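Long-range contacts in Mll2253 protein (Mesorhizobium loti, PDB 3Q63), which is of unknown function but belongs to the AHA1 family, and its helix-grip, Bet v 1-like fold suggests that it may bind a ligand or a partner protein: residues His19-Leu24 against Leu139-Asp143; Pro85-Leu89 against Arg114-Ala120. All coordinates share one frame; numbering follows the deposited sequence.

In the fold
From the N terminus, strand 9-17 leads straight into residues 19-24, the start of helix 21-29, and interaction 1 closes a loop of 114 residues by joining them to the C-terminal end of helix 118-141. Interaction 2 is nested inside that loop: the stretch 85-89, between strands 73-77 and 92-100, meets residues 114-120, where strand 103-113 gives way to the same long helix. The 24 residues it encloses are mostly the hairpin 92-100 and 103-113. The centres of the two contacts lie about 34 Å apart, on opposite sides of the chain's centre, one near each end of helix 118-141.

Interaction 1. Residues His19-Leu24 against Leu139-Asp143; sequences HPPEKL and LDRTD
The imidazole of His19 and the carboxylate of Asp140 form the one direct hydrogen bond of this contact, NE2 to OD1 at 2.8 Å. The acceptor lies almost in the ring plane, but the bond is bent (147° at the hydrogen), and OD1 is approached from above the carboxylate plane, 38° out of it. His19 ND1 is 2.7 Å from a water that also gives a weak bond to OD1 of Asp143, so both ring nitrogens have a polar partner, which probably limits rotation of the ring. The same Asp143 OD1 draws Lys23 NZ into a long salt bridge of 3.7 Å.

Over one face of the imidazole, Leu139 CB makes a CH-pi contact, 3.6 Å from the centroid of the His19 ring. Lys23 has CG anti to its backbone nitrogen (chi1 174°), which brings CG alongside Leu139, the two side chains running in opposite directions; Lys23 CG presses on Leu139 CD2 at 3.5 Å, a tight pair. Deeper in, Leu24 CG meets Leu139 CD1, and both leucines rest on Ile17. The carbonyl of His19 is taken by Thr104, and the hydroxyl of Thr142 turns back to the carbonyl of Leu138. This is a His-carboxylate pair joining the loop just before helix 21-29 to the last turn of helix 118-141 in a Bet v 1-like, helix-grip fold.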
ATOM      1  N   HIS B  19      21.368  15.494  -5.722  1.00 20.47           N
ATOM      2  CA  HIS B  19      21.655  14.772  -6.948  1.00 20.06           C
ATOM      3  C   HIS B  19      21.204  15.651  -8.103  1.00 19.62           C
ATOM      4  O   HIS B  19      20.319  16.491  -7.944  1.00 18.70           O
ATOM      5  CB  HIS B  19      20.908  13.433  -6.969  1.00 19.37           C
ATOM      6  CG  HIS B  19      21.361  12.483  -5.907  1.00 19.95           C
ATOM      7  ND1 HIS B  19      22.466  11.672  -6.059  1.00 20.25           N
ATOM      8  CD2 HIS B  19      20.912  12.273  -4.646  1.00 20.05           C
ATOM      9  CE1 HIS B  19      22.680  11.008  -4.938  1.00 21.65           C
ATOM     10  NE2 HIS B  19      21.752  11.356  -4.063  1.00 21.61           N
ATOM     11  N   PRO B  20      21.833  15.489  -9.273  1.00 20.28           N
ATOM     12  CA  PRO B  20      21.486  16.275 -10.460  1.00 21.50           C
ATOM     13  C   PRO B  20      20.085  15.939 -10.944  1.00 21.58           C
ATOM     14  O   PRO B  20      19.603  14.825 -10.737  1.00 21.59           O
ATOM     15  CB  PRO B  20      22.574  15.896 -11.465  1.00 21.17           C
ATOM     16  CG  PRO B  20      22.993  14.528 -11.026  1.00 22.85           C
ATOM     17  CD  PRO B  20      23.019  14.654  -9.523  1.00 22.13           C
ATOM     18  N   PRO B  21      19.416  16.902 -11.594  1.00 22.78           N
ATOM     19  CA  PRO B  21      18.056  16.707 -12.111  1.00 24.46           C
ATOM     20  C   PRO B  21      17.882  15.473 -13.005  1.00 25.12           C
ATOM     21  O   PRO B  21      16.889  14.751 -12.882  1.00 24.23           O
ATOM     22  CB  PRO B  21      17.767  18.026 -12.841  1.00 24.21           C
ATOM     23  CG  PRO B  21      19.137  18.506 -13.237  1.00 26.76           C
ATOM     24  CD  PRO B  21      19.955  18.208 -12.012  1.00 23.75           C
ATOM     25  N   GLU B  22      18.848  15.213 -13.882  1.00 23.60           N
ATOM     26  CA  GLU B  22      18.760  14.055 -14.775  1.00 23.83           C
ATOM     27  C   GLU B  22      18.610  12.723 -14.046  1.00 22.75           C
ATOM     28  O   GLU B  22      17.854  11.851 -14.477  1.00 22.09           O
ATOM     29  CB  GLU B  22      19.986  13.988 -15.691  1.00 25.89           C
ATOM     30  CG  GLU B  22      20.085  15.160 -16.632  1.00 26.78           C
ATOM     31  CD  GLU B  22      20.511  16.426 -15.920  1.00 29.90           C
ATOM     32  OE1 GLU B  22      20.141  17.529 -16.391  1.00 32.93           O
ATOM     33  OE2 GLU B  22      21.230  16.313 -14.897  1.00 26.95           O
ATOM     34  N   LYS B  23      19.344  12.574 -12.951  1.00 21.83           N
ATOM     35  CA  LYS B  23      19.305  11.364 -12.143  1.00 22.29           C
ATOM     36  C   LYS B  23      17.941  11.253 -11.460  1.00 20.07           C
ATOM     37  O   LYS B  23      17.309  10.198 -11.472  1.00 17.24           O
ATOM     38  CB  LYS B  23      20.420  11.422 -11.095  1.00 24.98           C
ATOM     39  CG  LYS B  23      20.430  10.299 -10.083  1.00 30.61           C
ATOM     40  CD  LYS B  23      21.335   9.170 -10.525  1.00 35.81           C
ATOM     41  CE  LYS B  23      22.264   8.750  -9.394  1.00 38.76           C
ATOM     42  NZ  LYS B  23      23.189   9.866  -9.033  1.00 39.89           N
ATOM     43  N   LEU B  24      17.492  12.353 -10.871  1.00 18.64           N
ATOM     44  CA  LEU B  24      16.195  12.382 -10.204  1.00 19.81           C
ATOM     45  C   LEU B  24      15.123  12.041 -11.240  1.00 17.86           C
ATOM     46  O   LEU B  24      14.254  11.209 -10.997  1.00 17.25           O
ATOM     47  CB  LEU B  24      15.924  13.780  -9.632  1.00 20.67           C
ATOM     48  CG  LEU B  24      15.131  13.916  -8.329  1.00 25.24           C
ATOM     49  CD1 LEU B  24      14.631  15.342  -8.210  1.00 19.42           C
ATOM     50  CD2 LEU B  24      13.948  12.945  -8.298  1.00 26.55           C
ATOM     51  N   LEU B 139      18.698   6.992  -4.670  1.00 20.36           N
ATOM     52  CA  LEU B 139      19.664   7.838  -5.361  1.00 21.19           C
ATOM     53  C   LEU B 139      21.061   7.747  -4.739  1.00 23.84           C
ATOM     54  O   LEU B 139      22.067   7.855  -5.446  1.00 24.52           O
ATOM     55  CB  LEU B 139      19.175   9.295  -5.374  1.00 19.81           C
ATOM     56  CG  LEU B 139      17.918   9.566  -6.224  1.00 19.71           C
ATOM     57  CD1 LEU B 139      17.509  11.041  -6.138  1.00 19.72           C
ATOM     58  CD2 LEU B 139      18.214   9.194  -7.673  1.00 19.53           C
ATOM     59  N   ASP B 140      21.123   7.540  -3.423  1.00 24.42           N
ATOM     60  CA  ASP B 140      22.405   7.415  -2.730  1.00 28.36           C
ATOM     61  C   ASP B 140      23.063   6.048  -2.913  1.00 28.76           C
ATOM     62  O   ASP B 140      24.276   5.965  -3.099  1.00 29.40           O
ATOM     63  CB  ASP B 140      22.254   7.682  -1.227  1.00 29.16           C
ATOM     64  CG  ASP B 140      22.065   9.153  -0.908  1.00 34.94           C
ATOM     65  OD1 ASP B 140      22.481  10.008  -1.727  1.00 35.77           O
ATOM     66  OD2 ASP B 140      21.514   9.459   0.176  1.00 36.04           O
ATOM     67  N   ARG B 141      22.279   4.974  -2.859  1.00 29.72           N
ATOM     68  CA  ARG B 141      22.867   3.652  -3.016  1.00 31.58           C
ATOM     69  C   ARG B 141      23.234   3.347  -4.460  1.00 31.40           C
ATOM     70  O   ARG B 141      23.975   2.405  -4.728  1.00 31.97           O
ATOM     71  CB  ARG B 141      21.929   2.564  -2.497  1.00 35.10           C
ATOM     72  CG  ARG B 141      20.754   2.265  -3.400  1.00 38.95           C
ATOM     73  CD  ARG B 141      20.177   0.899  -3.065  1.00 43.41           C
ATOM     74  NE  ARG B 141      19.939   0.733  -1.631  1.00 46.48           N
ATOM     75  CZ  ARG B 141      18.939   1.299  -0.960  1.00 49.15           C
ATOM     76  NH1 ARG B 141      18.070   2.079  -1.592  1.00 49.26           N
ATOM     77  NH2 ARG B 141      18.802   1.076   0.343  1.00 48.93           N
ATOM     78  N   THR B 142      22.707   4.134  -5.394  1.00 31.23           N
ATOM     79  CA  THR B 142      23.008   3.928  -6.802  1.00 30.18           C
ATOM     80  C   THR B 142      24.032   4.955  -7.256  1.00 30.38           C
ATOM     81  O   THR B 142      24.302   5.094  -8.445  1.00 30.56           O
ATOM     82  CB  THR B 142      21.744   4.051  -7.683  1.00 30.97           C
ATOM     83  OG1 THR B 142      21.193   5.369  -7.568  1.00 31.83           O
ATOM     84  CG2 THR B 142      20.709   3.029  -7.257  1.00 30.93           C
ATOM     85  N   ASP B 143      24.602   5.674  -6.296  1.00 30.16           N
ATOM     86  CA  ASP B 143      25.595   6.692  -6.598  1.00 30.98           C
ATOM     87  C   ASP B 143      27.009   6.130  -6.420  1.00 29.65           C
ATOM     88  O   ASP B 143      27.217   5.183  -5.662  1.00 28.37           O
ATOM     89  CB  ASP B 143      25.394   7.894  -5.677  1.00 32.87           C
ATOM     90  CG  ASP B 143      26.395   8.988  -5.932  1.00 36.36           C
ATOM     91  OD1 ASP B 143      26.281   9.669  -6.973  1.00 36.88           O
ATOM     92  OD2 ASP B 143      27.310   9.159  -5.095  1.00 38.12           O
TER
HETATM   93  O   HOH W   1      24.319  12.407  -7.871  1.00 33.74           O

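Interaction 2. Residues Pro85-Leu89 against Arg114-Ala120; sequences PAFDL and RPDQRRA
Gln117 carries the polar core of this contact, its side-chain amide reaching across to two backbone carbonyls of the 85-89 loop. Gln117 NE2 donates to Pro85 O at 3.1 Å, nearly in line with that carbonyl (163°), although the oxygen is tilted out of the amide plane of Gln117; the same NE2 makes a shorter but weak, bent bond of 2.8 Å to Asp88 O. The opposite end of the amide is held too: Gln117 OE1 accepts from the backbone N of Arg114 at 2.8 Å, almost straight at 171°. With CG beside the backbone nitrogen and the chain extended beyond it (chi2 -179°), the amide reaches the carbonyls of Pro85 and Asp88. Replacing the glutamine by an alanine would probably leave those carbonyls without their shared donor and the N-H of Arg114 without its acceptor.

Outside this core, the guanidinium of Arg114 is bound by Asp116, Arg114 NH2 lying 2.7 Å from Asp116 OD1 in a salt bridge, with a weaker bond from NE to OD2. That pairing probably helps to hold the group beside the loop, where Arg114 NH1 comes within 3.0 Å of Pro85 O and NH2 borders the proline ring at CB. The carboxylate of Asp88 stays beyond salt-bridge range of Arg114; its OD1 accepts from the backbone of His82.

Packing is sparse by comparison. Leu89 CD1 touches Ala120 CB at 4.5 Å, and both side chains lean on Phe113 of strand 103-113. Phe87 packs on Asn52, and Arg119 on Lys40, of the second subunit. The chemistry implies a loop fastened chiefly through its main-chain carbonyls, by one glutamine amide whose orientation is fixed at both ends.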
ATOM      1  N   PRO B  85     -17.469   7.250  -1.049  1.00 32.42           N
ATOM      2  CA  PRO B  85     -16.873   8.553  -1.368  1.00 32.93           C
ATOM      3  C   PRO B  85     -15.651   8.902  -0.527  1.00 31.69           C
ATOM      4  O   PRO B  85     -14.835   9.740  -0.915  1.00 31.53           O
ATOM      5  CB  PRO B  85     -18.033   9.528  -1.154  1.00 34.26           C
ATOM      6  CG  PRO B  85     -18.857   8.844  -0.102  1.00 33.99           C
ATOM      7  CD  PRO B  85     -18.856   7.417  -0.578  1.00 33.31           C
ATOM      8  N   ALA B  86     -15.534   8.259   0.627  1.00 30.38           N
ATOM      9  CA  ALA B  86     -14.404   8.491   1.515  1.00 30.26           C
ATOM     10  C   ALA B  86     -13.126   7.933   0.883  1.00 30.72           C
ATOM     11  O   ALA B  86     -12.026   8.423   1.147  1.00 31.40           O
ATOM     12  CB  ALA B  86     -14.657   7.819   2.863  1.00 30.48           C
ATOM     13  N   PHE B  87     -13.289   6.920   0.033  1.00 28.81           N
ATOM     14  CA  PHE B  87     -12.169   6.267  -0.636  1.00 28.80           C
ATOM     15  C   PHE B  87     -12.110   6.523  -2.139  1.00 28.96           C
ATOM     16  O   PHE B  87     -11.072   6.310  -2.768  1.00 29.27           O
ATOM     17  CB  PHE B  87     -12.220   4.759  -0.378  1.00 27.18           C
ATOM     18  CG  PHE B  87     -11.958   4.385   1.050  1.00 26.63           C
ATOM     19  CD1 PHE B  87     -10.697   4.553   1.602  1.00 26.99           C
ATOM     20  CD2 PHE B  87     -12.977   3.886   1.852  1.00 27.25           C
ATOM     21  CE1 PHE B  87     -10.452   4.232   2.936  1.00 27.72           C
ATOM     22  CE2 PHE B  87     -12.743   3.560   3.186  1.00 25.73           C
ATOM     23  CZ  PHE B  87     -11.478   3.735   3.728  1.00 24.96           C
ATOM     24  N   ASP B  88     -13.222   6.970  -2.716  1.00 28.60           N
ATOM     25  CA  ASP B  88     -13.281   7.259  -4.146  1.00 28.87           C
ATOM     26  C   ASP B  88     -12.334   8.429  -4.435  1.00 28.64           C
ATOM     27  O   ASP B  88     -12.745   9.587  -4.449  1.00 31.72           O
ATOM     28  CB  ASP B  88     -14.715   7.615  -4.535  1.00 30.36           C
ATOM     29  CG  ASP B  88     -14.899   7.757  -6.029  1.00 32.53           C
ATOM     30  OD1 ASP B  88     -14.556   6.810  -6.768  1.00 29.75           O
ATOM     31  OD2 ASP B  88     -15.398   8.817  -6.462  1.00 35.49           O
ATOM     32  N   LEU B  89     -11.068   8.112  -4.676  1.00 26.39           N
ATOM     33  CA  LEU B  89     -10.044   9.127  -4.912  1.00 24.91           C
ATOM     34  C   LEU B  89      -9.861   9.550  -6.358  1.00 23.88           C
ATOM     35  O   LEU B  89      -9.790   8.726  -7.264  1.00 24.25           O
ATOM     36  CB  LEU B  89      -8.705   8.632  -4.354  1.00 24.52           C
ATOM     37  CG  LEU B  89      -7.496   9.572  -4.314  1.00 26.40           C
ATOM     38  CD1 LEU B  89      -7.817  10.816  -3.492  1.00 25.51           C
ATOM     39  CD2 LEU B  89      -6.317   8.828  -3.702  1.00 23.85           C
ATOM     40  N   ARG B 114     -11.207  15.936  -1.810  1.00 38.64           N
ATOM     41  CA  ARG B 114     -12.481  16.552  -1.450  1.00 41.99           C
ATOM     42  C   ARG B 114     -12.545  16.801   0.051  1.00 44.03           C
ATOM     43  O   ARG B 114     -11.818  16.175   0.823  1.00 44.35           O
ATOM     44  CB  ARG B 114     -13.639  15.647  -1.859  1.00 42.29           C
ATOM     45  CG  ARG B 114     -13.827  15.509  -3.356  1.00 44.68           C
ATOM     46  CD  ARG B 114     -14.371  14.130  -3.684  1.00 48.15           C
ATOM     47  NE  ARG B 114     -15.591  13.829  -2.941  1.00 49.16           N
ATOM     48  CZ  ARG B 114     -16.067  12.601  -2.765  1.00 49.97           C
ATOM     49  NH1 ARG B 114     -15.421  11.564  -3.278  1.00 50.35           N
ATOM     50  NH2 ARG B 114     -17.185  12.411  -2.077  1.00 51.72           N
ATOM     51  N   PRO B 115     -13.424  17.718   0.487  1.00 46.73           N
ATOM     52  CA  PRO B 115     -13.574  18.045   1.909  1.00 47.51           C
ATOM     53  C   PRO B 115     -14.133  16.890   2.737  1.00 48.96           C
ATOM     54  O   PRO B 115     -14.122  16.930   3.970  1.00 50.45           O
ATOM     55  CB  PRO B 115     -14.515  19.245   1.885  1.00 48.09           C
ATOM     56  CG  PRO B 115     -15.381  18.951   0.700  1.00 47.66           C
ATOM     57  CD  PRO B 115     -14.367  18.506  -0.328  1.00 47.58           C
ATOM     58  N   ASP B 116     -14.615  15.859   2.053  1.00 49.41           N
ATOM     59  CA  ASP B 116     -15.185  14.692   2.720  1.00 49.26           C
ATOM     60  C   ASP B 116     -14.207  13.522   2.702  1.00 49.72           C
ATOM     61  O   ASP B 116     -14.577  12.377   2.980  1.00 49.58           O
ATOM     62  CB  ASP B 116     -16.499  14.306   2.030  1.00 49.13           C
ATOM     63  CG  ASP B 116     -16.325  14.055   0.539  1.00 48.65           C
ATOM     64  OD1 ASP B 116     -15.798  12.981   0.179  1.00 48.78           O
ATOM     65  OD2 ASP B 116     -16.707  14.933  -0.269  1.00 47.12           O
ATOM     66  N   GLN B 117     -12.951  13.826   2.375  1.00 50.21           N
ATOM     67  CA  GLN B 117     -11.888  12.823   2.309  1.00 49.26           C
ATOM     68  C   GLN B 117     -10.732  13.224   3.220  1.00 51.29           C
ATOM     69  O   GLN B 117      -9.588  13.362   2.778  1.00 51.21           O
ATOM     70  CB  GLN B 117     -11.395  12.681   0.870  1.00 45.76           C
ATOM     71  CG  GLN B 117     -12.507  12.399  -0.120  1.00 39.18           C
ATOM     72  CD  GLN B 117     -12.002  12.225  -1.538  1.00 36.32           C
ATOM     73  OE1 GLN B 117     -11.354  13.116  -2.093  1.00 31.10           O
ATOM     74  NE2 GLN B 117     -12.304  11.076  -2.138  1.00 30.10           N
ATOM     75  N   ARG B 118     -11.052  13.402   4.498  1.00 52.93           N
ATOM     76  CA  ARG B 118     -10.081  13.793   5.516  1.00 54.54           C
ATOM     77  C   ARG B 118      -8.938  12.788   5.654  1.00 54.14           C
ATOM     78  O   ARG B 118      -7.770  13.173   5.737  1.00 54.53           O
ATOM     79  CB  ARG B 118     -10.790  13.948   6.867  1.00 56.45           C
ATOM     80  CG  ARG B 118     -11.956  14.934   6.855  1.00 58.95           C
ATOM     81  CD  ARG B 118     -11.493  16.380   7.015  1.00 59.96           C
ATOM     82  NE  ARG B 118     -11.079  16.668   8.387  1.00 60.85           N
ATOM     83  CZ  ARG B 118     -10.635  17.849   8.807  1.00 61.10           C
ATOM     84  NH1 ARG B 118     -10.283  18.013  10.076  1.00 61.24           N
ATOM     85  NH2 ARG B 118     -10.540  18.865   7.960  1.00 60.53           N
ATOM     86  N   ARG B 119      -9.278  11.503   5.677  1.00 52.95           N
ATOM     87  CA  ARG B 119      -8.275  10.455   5.823  1.00 51.92           C
ATOM     88  C   ARG B 119      -7.337  10.368   4.622  1.00 49.51           C
ATOM     89  O   ARG B 119      -6.165  10.012   4.767  1.00 48.69           O
ATOM     90  CB  ARG B 119      -8.949   9.095   6.033  1.00 54.03           C
ATOM     91  CG  ARG B 119      -9.957   9.041   7.184  1.00 57.96           C
ATOM     92  CD  ARG B 119      -9.353   9.453   8.525  1.00 60.27           C
ATOM     93  NE  ARG B 119      -9.290  10.907   8.689  1.00 62.44           N
ATOM     94  CZ  ARG B 119      -8.843  11.520   9.781  1.00 63.44           C
ATOM     95  NH1 ARG B 119      -8.411  10.811  10.816  1.00 63.37           N
ATOM     96  NH2 ARG B 119      -8.828  12.846   9.841  1.00 64.15           N
ATOM     97  N   ALA B 120      -7.855  10.682   3.439  1.00 46.34           N
ATOM     98  CA  ALA B 120      -7.053  10.631   2.222  1.00 43.21           C
ATOM     99  C   ALA B 120      -6.039  11.770   2.189  1.00 41.42           C
ATOM    100  O   ALA B 120      -4.885  11.578   1.795  1.00 38.59           O
ATOM    101  CB  ALA B 120      -7.955  10.699   1.003  1.00 43.78           C
TER